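Local atomic coordinates of TraI domain-containing protein (Salmonella typhi, PDB entry 2IPQ), a protein that is of unknown function but carries a C-terminal domain related to that of putative conjugal transfer nickase/helicase TraI, consistent with a part in DNA transfer or DNA binding. Residues I42-L52 and R68-F76; W12-R20 and Y111-Y119. All coordinates share one frame; numbering follows the deposited sequence.

Contact 1: residues I42-L52 and R68-F76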
loop_
_atom_site.group_PDB
_atom_site.type_symbol
_atom_site.label_atom_id
_atom_site.label_comp_id
_atom_site.label_asym_id
_atom_site.label_seq_id
_atom_site.Cartn_x
_atom_site.Cartn_y
_atom_site.Cartn_z
ATOM N N ILE A 42 -1.597 -0.372 1.611
ATOM C CA ILE A 42 -0.145 -0.325 1.552
ATOM C C ILE A 42 0.411 -0.045 2.951
ATOM O O ILE A 42 0.097 0.971 3.622
ATOM C CB ILE A 42 0.358 0.691 0.492
ATOM C CG1 ILE A 42 0.072 2.105 0.965
ATOM C CG2 ILE A 42 -0.341 0.464 -0.897
ATOM C CD1 ILE A 42 0.412 3.217 -0.066
ATOM N N SER A 43 1.254 -0.941 3.409
ATOM C CA SER A 43 1.670 -0.816 4.772
ATOM C C SER A 43 2.829 0.162 4.884
ATOM O O SER A 43 3.643 0.272 3.977
ATOM C CB SER A 43 1.967 -2.178 5.393
ATOM O OG SER A 43 3.223 -2.583 4.979
ATOM N N VAL A 44 2.872 0.887 5.988
ATOM C CA VAL A 44 3.940 1.853 6.266
ATOM C C VAL A 44 4.613 1.505 7.589
ATOM O O VAL A 44 3.949 1.112 8.549
ATOM C CB VAL A 44 3.475 3.352 6.300
ATOM C CG1 VAL A 44 2.318 3.635 5.334
ATOM C CG2 VAL A 44 3.112 3.750 7.642
ATOM N N PRO A 45 5.943 1.644 7.647
ATOM C CA PRO A 45 6.820 2.216 6.630
ATOM C C PRO A 45 7.212 1.274 5.467
ATOM O O PRO A 45 7.882 1.711 4.554
ATOM C CB PRO A 45 8.058 2.572 7.446
ATOM C CG PRO A 45 8.141 1.416 8.412
ATOM C CD PRO A 45 6.702 1.203 8.832
ATOM N N GLY A 46 6.807 0.002 5.496
ATOM C CA GLY A 46 7.268 -0.992 4.515
ATOM C C GLY A 46 7.231 -0.542 3.049
ATOM O O GLY A 46 8.183 -0.757 2.311
ATOM N N VAL A 47 6.149 0.088 2.603
ATOM C CA VAL A 47 6.038 0.412 1.180
ATOM C C VAL A 47 7.020 1.525 0.764
ATOM O O VAL A 47 7.475 1.581 -0.368
ATOM C CB VAL A 47 4.620 0.849 0.797
ATOM C CG1 VAL A 47 4.292 2.173 1.481
ATOM C CG2 VAL A 47 4.545 1.072 -0.731
ATOM N N PHE A 48 7.354 2.413 1.692
ATOM C CA PHE A 48 8.304 3.480 1.416
ATOM C C PHE A 48 9.735 2.961 1.437
ATOM O O PHE A 48 10.561 3.365 0.628
ATOM C CB PHE A 48 8.122 4.603 2.416
ATOM C CG PHE A 48 6.790 5.301 2.296
ATOM C CD1 PHE A 48 6.421 5.914 1.103
ATOM C CD2 PHE A 48 5.921 5.350 3.375
ATOM C CE1 PHE A 48 5.193 6.562 0.982
ATOM C CE2 PHE A 48 4.698 5.981 3.276
ATOM C CZ PHE A 48 4.319 6.596 2.076
ATOM N N PHE A 49 10.030 2.061 2.362
ATOM C CA PHE A 49 11.336 1.407 2.387
ATOM C C PHE A 49 11.578 0.612 1.104
ATOM O O PHE A 49 12.695 0.565 0.598
ATOM C CB PHE A 49 11.429 0.470 3.589
ATOM C CG PHE A 49 11.652 1.172 4.884
ATOM C CD1 PHE A 49 12.338 2.372 4.927
ATOM C CD2 PHE A 49 11.185 0.625 6.070
ATOM C CE1 PHE A 49 12.554 3.030 6.127
ATOM C CE2 PHE A 49 11.400 1.279 7.289
ATOM C CZ PHE A 49 12.082 2.485 7.308
ATOM N N LEU A 50 10.522 -0.020 0.590
ATOM C CA LEU A 50 10.619 -0.759 -0.662
ATOM C C LEU A 50 10.874 0.155 -1.874
ATOM O O LEU A 50 11.676 -0.184 -2.722
ATOM C CB LEU A 50 9.364 -1.614 -0.864
ATOM C CG LEU A 50 9.329 -2.517 -2.098
ATOM C CD1 LEU A 50 10.510 -3.548 -2.176
ATOM C CD2 LEU A 50 7.947 -3.211 -2.263
ATOM N N PHE A 51 10.188 1.298 -1.942
ATOM C CA PHE A 51 10.492 2.378 -2.906
ATOM C C PHE A 51 11.950 2.763 -2.821
ATOM O O PHE A 51 12.677 2.719 -3.810
ATOM C CB PHE A 51 9.637 3.634 -2.617
ATOM C CG PHE A 51 10.024 4.852 -3.444
ATOM C CD1 PHE A 51 9.629 4.968 -4.777
ATOM C CD2 PHE A 51 10.796 5.872 -2.891
ATOM C CE1 PHE A 51 9.984 6.083 -5.536
ATOM C CE2 PHE A 51 11.167 7.005 -3.649
ATOM C CZ PHE A 51 10.754 7.105 -4.969
ATOM N N LEU A 52 12.363 3.144 -1.617
ATOM C CA LEU A 52 13.698 3.606 -1.351
ATOM C C LEU A 52 14.740 2.602 -1.847
ATOM O O LEU A 52 15.818 2.968 -2.284
ATOM C CB LEU A 52 13.855 3.857 0.154
ATOM C CG LEU A 52 13.802 5.297 0.690
ATOM C CD1 LEU A 52 13.429 6.348 -0.365
ATOM C CD2 LEU A 52 12.962 5.439 1.960
ATOM N N ARG A 68 14.637 10.160 4.898
ATOM C CA ARG A 68 14.250 9.958 3.492
ATOM C C ARG A 68 12.819 9.415 3.420
ATOM O O ARG A 68 12.041 9.819 2.560
ATOM C CB ARG A 68 15.245 9.033 2.771
ATOM C CG ARG A 68 16.178 9.753 1.788
ATOM C CD ARG A 68 17.656 9.391 2.015
ATOM N NE ARG A 68 18.499 10.585 2.209
ATOM C CZ ARG A 68 19.796 10.562 2.516
ATOM N NH1 ARG A 68 20.438 9.412 2.668
ATOM N NH2 ARG A 68 20.456 11.698 2.672
ATOM N N LYS A 69 12.479 8.519 4.340
ATOM C CA LYS A 69 11.127 7.987 4.435
ATOM C C LYS A 69 10.115 9.079 4.734
ATOM O O LYS A 69 9.033 9.117 4.139
ATOM C CB LYS A 69 11.045 6.903 5.523
ATOM C CG LYS A 69 9.716 6.136 5.581
ATOM C CD LYS A 69 8.653 6.941 6.297
ATOM C CE LYS A 69 8.403 6.405 7.711
ATOM N NZ LYS A 69 6.938 6.423 8.068
ATOM N N GLU A 70 10.468 9.958 5.666
ATOM C CA GLU A 70 9.637 11.094 6.019
ATOM C C GLU A 70 9.312 11.964 4.785
ATOM O O GLU A 70 8.160 12.349 4.598
ATOM C CB GLU A 70 10.325 11.923 7.124
ATOM C CG GLU A 70 9.388 12.512 8.214
ATOM C CD GLU A 70 10.091 13.538 9.155
ATOM O OE1 GLU A 70 10.133 13.310 10.392
ATOM O OE2 GLU A 70 10.598 14.575 8.662
ATOM N N GLN A 71 10.331 12.266 3.961
ATOM C CA GLN A 71 10.190 13.054 2.710
ATOM C C GLN A 71 9.184 12.446 1.731
ATOM O O GLN A 71 8.206 13.077 1.355
ATOM C CB GLN A 71 11.530 13.161 1.991
ATOM C CG GLN A 71 12.083 14.570 1.873
ATOM C CD GLN A 71 13.135 14.860 2.930
ATOM O OE1 GLN A 71 14.044 15.665 2.718
ATOM N NE2 GLN A 71 13.016 14.198 4.087
ATOM N N VAL A 72 9.437 11.210 1.323
ATOM C CA VAL A 72 8.550 10.510 0.402
ATOM C C VAL A 72 7.109 10.416 0.910
ATOM O O VAL A 72 6.183 10.697 0.161
ATOM C CB VAL A 72 9.051 9.080 0.093
ATOM C CG1 VAL A 72 8.246 8.494 -1.047
ATOM C CG2 VAL A 72 10.508 9.122 -0.283
ATOM N N GLN A 73 6.931 10.019 2.169
ATOM C CA GLN A 73 5.602 9.979 2.776
ATOM C C GLN A 73 4.862 11.322 2.766
ATOM O O GLN A 73 3.701 11.396 2.348
ATOM C CB GLN A 73 5.671 9.435 4.195
ATOM C CG GLN A 73 4.360 9.551 4.963
ATOM C CD GLN A 73 4.326 8.600 6.142
ATOM O OE1 GLN A 73 5.374 8.208 6.649
ATOM N NE2 GLN A 73 3.129 8.213 6.574
ATOM N N ALA A 74 5.532 12.383 3.220
ATOM C CA ALA A 74 4.981 13.713 3.098
ATOM C C ALA A 74 4.636 14.054 1.634
ATOM O O ALA A 74 3.563 14.622 1.334
ATOM C CB ALA A 74 5.948 14.773 3.696
ATOM N N ALA A 75 5.545 13.731 0.722
ATOM C CA ALA A 75 5.302 14.075 -0.671
ATOM C C ALA A 75 4.110 13.242 -1.160
ATOM O O ALA A 75 3.213 13.742 -1.840
ATOM C CB ALA A 75 6.536 13.850 -1.518
ATOM N N PHE A 76 4.085 11.977 -0.807
ATOM C CA PHE A 76 2.952 11.137 -1.207
ATOM C C PHE A 76 1.613 11.680 -0.695
ATOM O O PHE A 76 0.658 11.755 -1.449
ATOM C CB PHE A 76 3.117 9.716 -0.706
ATOM C CG PHE A 76 1.891 8.867 -0.914
ATOM C CD1 PHE A 76 1.408 8.627 -2.202
ATOM C CD2 PHE A 76 1.215 8.321 0.176
ATOM C CE1 PHE A 76 0.274 7.844 -2.403
ATOM C CE2 PHE A 76 0.061 7.537 -0.010
ATOM C CZ PHE A 76 -0.396 7.298 -1.302
#

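Contact 2: residues W12-R20 and Y111-Y119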
loop_
_atom_site.group_PDB
_atom_site.type_symbol
_atom_site.label_atom_id
_atom_site.label_comp_id
_atom_site.label_asym_id
_atom_site.label_seq_id
_atom_site.Cartn_x
_atom_site.Cartn_y
_atom_site.Cartn_z
ATOM N N TRP A 12 4.487 7.714 -6.609
ATOM C CA TRP A 12 3.155 7.263 -6.999
ATOM C C TRP A 12 3.222 6.559 -8.372
ATOM O O TRP A 12 2.568 5.527 -8.611
ATOM C CB TRP A 12 2.220 8.472 -7.049
ATOM C CG TRP A 12 0.919 8.184 -7.708
ATOM C CD1 TRP A 12 0.491 8.654 -8.907
ATOM C CD2 TRP A 12 -0.136 7.357 -7.194
ATOM N NE1 TRP A 12 -0.767 8.174 -9.177
ATOM C CE2 TRP A 12 -1.171 7.369 -8.143
ATOM C CE3 TRP A 12 -0.295 6.598 -6.025
ATOM C CZ2 TRP A 12 -2.359 6.657 -7.965
ATOM C CZ3 TRP A 12 -1.472 5.892 -5.840
ATOM C CH2 TRP A 12 -2.491 5.926 -6.809
ATOM N N SER A 13 4.026 7.126 -9.269
ATOM C CA SER A 13 4.319 6.505 -10.546
ATOM C C SER A 13 4.933 5.106 -10.389
ATOM O O SER A 13 4.562 4.166 -11.096
ATOM C CB SER A 13 5.264 7.411 -11.349
ATOM O OG SER A 13 5.715 6.733 -12.500
ATOM N N TRP A 14 5.876 4.967 -9.456
ATOM C CA TRP A 14 6.499 3.671 -9.162
ATOM C C TRP A 14 5.496 2.653 -8.600
ATOM O O TRP A 14 5.470 1.486 -9.010
ATOM C CB TRP A 14 7.680 3.870 -8.195
ATOM C CG TRP A 14 8.183 2.591 -7.511
ATOM C CD1 TRP A 14 9.158 1.740 -7.959
ATOM C CD2 TRP A 14 7.721 2.053 -6.266
ATOM N NE1 TRP A 14 9.326 0.697 -7.070
ATOM C CE2 TRP A 14 8.457 0.871 -6.019
ATOM C CE3 TRP A 14 6.754 2.461 -5.328
ATOM C CZ2 TRP A 14 8.259 0.088 -4.872
ATOM C CZ3 TRP A 14 6.556 1.682 -4.197
ATOM C CH2 TRP A 14 7.313 0.506 -3.977
ATOM N N LEU A 15 4.686 3.085 -7.645
ATOM C CA LEU A 15 3.711 2.199 -6.979
ATOM C C LEU A 15 2.635 1.773 -7.975
ATOM O O LEU A 15 2.285 0.590 -8.103
ATOM C CB LEU A 15 3.003 2.966 -5.841
ATOM C CG LEU A 15 2.163 2.258 -4.758
ATOM C CD1 LEU A 15 0.706 2.452 -4.969
ATOM C CD2 LEU A 15 2.518 0.776 -4.520
ATOM N N ARG A 16 2.095 2.750 -8.667
ATOM C CA ARG A 16 0.956 2.518 -9.536
ATOM C C ARG A 16 1.338 1.666 -10.758
ATOM O O ARG A 16 0.674 0.667 -11.070
ATOM C CB ARG A 16 0.367 3.851 -9.954
ATOM C CG ARG A 16 -0.993 3.769 -10.540
ATOM C CD ARG A 16 -0.954 4.250 -11.955
ATOM N NE ARG A 16 -0.807 5.699 -12.097
ATOM C CZ ARG A 16 0.167 6.292 -12.793
ATOM N NH1 ARG A 16 0.233 7.626 -12.887
ATOM N NH2 ARG A 16 1.083 5.553 -13.395
ATOM N N ASP A 17 2.409 2.055 -11.441
ATOM C CA ASP A 17 2.850 1.301 -12.600
ATOM C C ASP A 17 3.473 -0.034 -12.197
ATOM O O ASP A 17 3.476 -0.980 -12.965
ATOM C CB ASP A 17 3.794 2.145 -13.474
ATOM C CG ASP A 17 3.103 3.404 -14.066
ATOM O OD1 ASP A 17 1.872 3.560 -13.908
ATOM O OD2 ASP A 17 3.783 4.245 -14.702
ATOM N N GLY A 18 3.994 -0.117 -10.978
ATOM C CA GLY A 18 4.518 -1.381 -10.485
ATOM C C GLY A 18 3.446 -2.416 -10.172
ATOM O O GLY A 18 3.632 -3.602 -10.439
ATOM N N LEU A 19 2.327 -1.968 -9.601
ATOM C CA LEU A 19 1.200 -2.849 -9.324
ATOM C C LEU A 19 0.490 -3.247 -10.598
ATOM O O LEU A 19 0.122 -4.406 -10.762
ATOM C CB LEU A 19 0.203 -2.156 -8.392
ATOM C CG LEU A 19 0.718 -2.034 -6.962
ATOM C CD1 LEU A 19 -0.264 -1.277 -6.089
ATOM C CD2 LEU A 19 0.967 -3.444 -6.441
ATOM N N ARG A 20 0.299 -2.277 -11.494
ATOM C CA ARG A 20 -0.212 -2.519 -12.858
ATOM C C ARG A 20 0.584 -3.498 -13.738
ATOM O O ARG A 20 0.002 -4.189 -14.581
ATOM C CB ARG A 20 -0.338 -1.208 -13.620
ATOM C CG ARG A 20 -1.498 -0.395 -13.199
ATOM C CD ARG A 20 -1.935 0.546 -14.302
ATOM N NE ARG A 20 -2.374 1.809 -13.727
ATOM C CZ ARG A 20 -3.151 2.685 -14.355
ATOM N NH1 ARG A 20 -3.568 2.409 -15.581
ATOM N NH2 ARG A 20 -3.513 3.825 -13.760
ATOM N N TYR A 111 -2.077 2.817 4.489
ATOM C CA TYR A 111 -3.037 3.591 3.737
ATOM C C TYR A 111 -3.970 2.641 3.038
ATOM O O TYR A 111 -3.579 1.531 2.693
ATOM C CB TYR A 111 -2.283 4.409 2.690
ATOM C CG TYR A 111 -1.428 5.517 3.270
ATOM C CD1 TYR A 111 -0.022 5.411 3.307
ATOM C CD2 TYR A 111 -2.015 6.670 3.780
ATOM C CE1 TYR A 111 0.780 6.467 3.851
ATOM C CE2 TYR A 111 -1.240 7.717 4.316
ATOM C CZ TYR A 111 0.150 7.608 4.349
ATOM O OH TYR A 111 0.887 8.651 4.886
ATOM N N LEU A 112 -5.198 3.079 2.823
ATOM C CA LEU A 112 -6.082 2.461 1.842
ATOM C C LEU A 112 -6.198 3.301 0.580
ATOM O O LEU A 112 -6.422 4.500 0.647
ATOM C CB LEU A 112 -7.481 2.273 2.442
ATOM C CG LEU A 112 -7.601 1.199 3.539
ATOM C CD1 LEU A 112 -9.039 1.125 3.913
ATOM C CD2 LEU A 112 -7.146 -0.110 3.021
ATOM N N ILE A 113 -6.062 2.682 -0.577
ATOM C CA ILE A 113 -6.212 3.412 -1.827
ATOM C C ILE A 113 -7.244 2.713 -2.699
ATOM O O ILE A 113 -7.133 1.508 -2.937
ATOM C CB ILE A 113 -4.868 3.406 -2.566
ATOM C CG1 ILE A 113 -3.821 4.141 -1.724
ATOM C CG2 ILE A 113 -5.016 3.966 -4.003
ATOM C CD1 ILE A 113 -2.414 3.700 -2.021
ATOM N N LYS A 114 -8.228 3.463 -3.176
ATOM C CA LYS A 114 -9.287 2.928 -4.025
ATOM C C LYS A 114 -8.674 2.179 -5.178
ATOM O O LYS A 114 -7.768 2.712 -5.820
ATOM C CB LYS A 114 -10.116 4.058 -4.611
ATOM C CG LYS A 114 -11.180 4.594 -3.720
ATOM C CD LYS A 114 -12.066 5.614 -4.474
ATOM C CE LYS A 114 -12.804 4.960 -5.639
ATOM N NZ LYS A 114 -13.935 5.784 -6.160
HETATM N N MSE A 115 -9.175 0.969 -5.440
HETATM C CA MSE A 115 -8.644 0.096 -6.495
HETATM C C MSE A 115 -8.474 0.794 -7.836
HETATM O O MSE A 115 -7.485 0.574 -8.532
HETATM C CB MSE A 115 -9.569 -1.099 -6.736
HETATM C CG MSE A 115 -9.906 -1.880 -5.506
HETATM SE SE MSE A 115 -9.191 -3.672 -5.534
HETATM C CE MSE A 115 -10.845 -4.674 -5.830
ATOM N N SER A 116 -9.451 1.621 -8.200
ATOM C CA SER A 116 -9.483 2.240 -9.504
ATOM C C SER A 116 -8.502 3.413 -9.648
ATOM O O SER A 116 -8.369 3.971 -10.734
ATOM C CB SER A 116 -10.901 2.719 -9.799
ATOM O OG SER A 116 -11.278 3.717 -8.862
ATOM N N GLU A 117 -7.820 3.805 -8.572
ATOM C CA GLU A 117 -6.722 4.758 -8.718
ATOM C C GLU A 117 -5.462 4.027 -9.218
ATOM O O GLU A 117 -4.560 4.647 -9.775
ATOM C CB GLU A 117 -6.441 5.522 -7.410
ATOM C CG GLU A 117 -7.634 6.320 -6.820
ATOM C CD GLU A 117 -7.652 7.828 -7.164
ATOM O OE1 GLU A 117 -7.066 8.257 -8.193
ATOM O OE2 GLU A 117 -8.271 8.597 -6.391
ATOM N N ILE A 118 -5.413 2.709 -9.007
ATOM C CA ILE A 118 -4.291 1.876 -9.454
ATOM C C ILE A 118 -4.676 1.066 -10.674
ATOM O O ILE A 118 -4.059 1.183 -11.728
ATOM C CB ILE A 118 -3.858 0.823 -8.403
ATOM C CG1 ILE A 118 -3.688 1.428 -7.000
ATOM C CG2 ILE A 118 -2.653 0.022 -8.926
ATOM C CD1 ILE A 118 -2.537 2.355 -6.850
ATOM N N TYR A 119 -5.697 0.230 -10.507
ATOM C CA TYR A 119 -6.109 -0.720 -11.527
ATOM C C TYR A 119 -7.317 -0.172 -12.264
ATOM O O TYR A 119 -7.200 0.386 -13.352
ATOM C CB TYR A 119 -6.502 -2.046 -10.877
ATOM C CG TYR A 119 -5.425 -2.705 -10.033
ATOM C CD1 TYR A 119 -5.478 -2.661 -8.645
ATOM C CD2 TYR A 119 -4.363 -3.390 -10.623
ATOM C CE1 TYR A 119 -4.496 -3.277 -7.855
ATOM C CE2 TYR A 119 -3.378 -4.004 -9.847
ATOM C CZ TYR A 119 -3.457 -3.935 -8.458
ATOM O OH TYR A 119 -2.496 -4.535 -7.677
HETATM O O HOH W 1 -0.836 -6.010 -9.034
#

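Contact 1: residues I42-L52 and R68-F76
I42, on a strand, places its CD1 methyl beside the ring of F76, 4.3 Å from CE2; a branched aliphatic suits a place where strand and helix meet. P45, after a cis peptide bond, turns the chain into helix 46-54 and offers its ring carbons to the aliphatic part of K69, CB lying 3.9 Å from CE. A lysine suits this place because its chain, bent at several torsions, can lie on P45 and F48 while NZ gives a hydrogen bond of 2.8 Å to OE1 of Q73, in the plane of that carbonyl.

F48 is the main knob, fitting among K69, V72, Q73 and F76. One face of its ring is covered by Q73, whose CB lies 4.0 Å from the centroid in a CH-pi contact; V47 CG1 sits over the other face, so a flat phenylalanine ring suits a slot between two aliphatic groups. CD2 of F76 comes to its edge, 4.0 Å from CZ. F51, with CG anti to the backbone N (chi1 172°), brings CE2 within 4.0 Å of V72 CG2. On L52, CD1 meets the same valine methyl, while CD2 rests 3.9 Å from the backbone N of K69. Valine suits position 72 because its two methyls part, CG1 to F48 and CG2 to F51 and L52.

The helix axes approach to 9.8 Å and cross at 108°. Helix 4-20 packs beside both, with F11 meeting the rings of F48 and F76 and W14 edge-to-face with F51, while Y111 of strand 105-114 touches I42, V44, F48 and F76.

Contact 2: residues W12-R20 and Y111-Y119
I118 is the bump that fills the hollow between W12, L15, R16 and L19 on one side of helix 4-20, a knob-into-hole fit supplied by a short, weakly bonded helix. Its two branches divide the work. CG1 stands beside the backbone N (chi1 -48°), which carries CD1 into the upstream part of the hollow, 3.6 Å from CH2 of W12 and 3.8 Å from CD1 of L15. CG2 takes the downstream part and lies 3.6 Å from L19 CB. A beta-branched residue suits this place because it can fill both ends at once.

The large indole of W12 forms one wall: R16 CB lies over one face, I113 CG2 comes to its edge, and CZ2 lies 3.5 Å from the carbonyl O of E117. The hollow lies where the long N-terminal helix passes the end of strand 105-114, within a domain assigned by sequence to the putative TraI C-terminal family of the helix-turn-helix clan. I113, the one residue of strand 111-114 that touches 12-20, brings its CD1 beside CD1 of L15.

Past I118 the fit continues with Y119, whose ring has I118 CG2 over one face. The tyrosine crosses L19 at about a right angle, its OH 3.7 Å from L19 CB, and this polar end is linked through one water to the carbonyl O of L19, with the water in the plane of the ring. R20 appears to lay a face of its guanidinium over the carbonyl O of I118, but the angle is too poor for a hydrogen bond and the placing of this side chain is doubtful.

Overall arrangement
Along the chain, 12-20 comes first, then both segments of contact 1, and finally 111-119, so contact 2 brackets contact 1 in sequence. Their centres lie about 14 Å apart, and the two meet at neighbouring strands of one antiparallel sheet, 39-43 and 105-114. There I42 N and Y111 O form a probable hydrogen bond at 3.0 Å, I42 CD1 packs on I113 CD1, and Y111 OH probably bonds to NE2 of Q73. Helix 4-20 also serves both: F11 and W14 meet helix 46-54, F11 and W12 meet helix 68-77, and W12 also touches I118. Helices and sheet thereby share a continuous core within the region assigned to one sequence family.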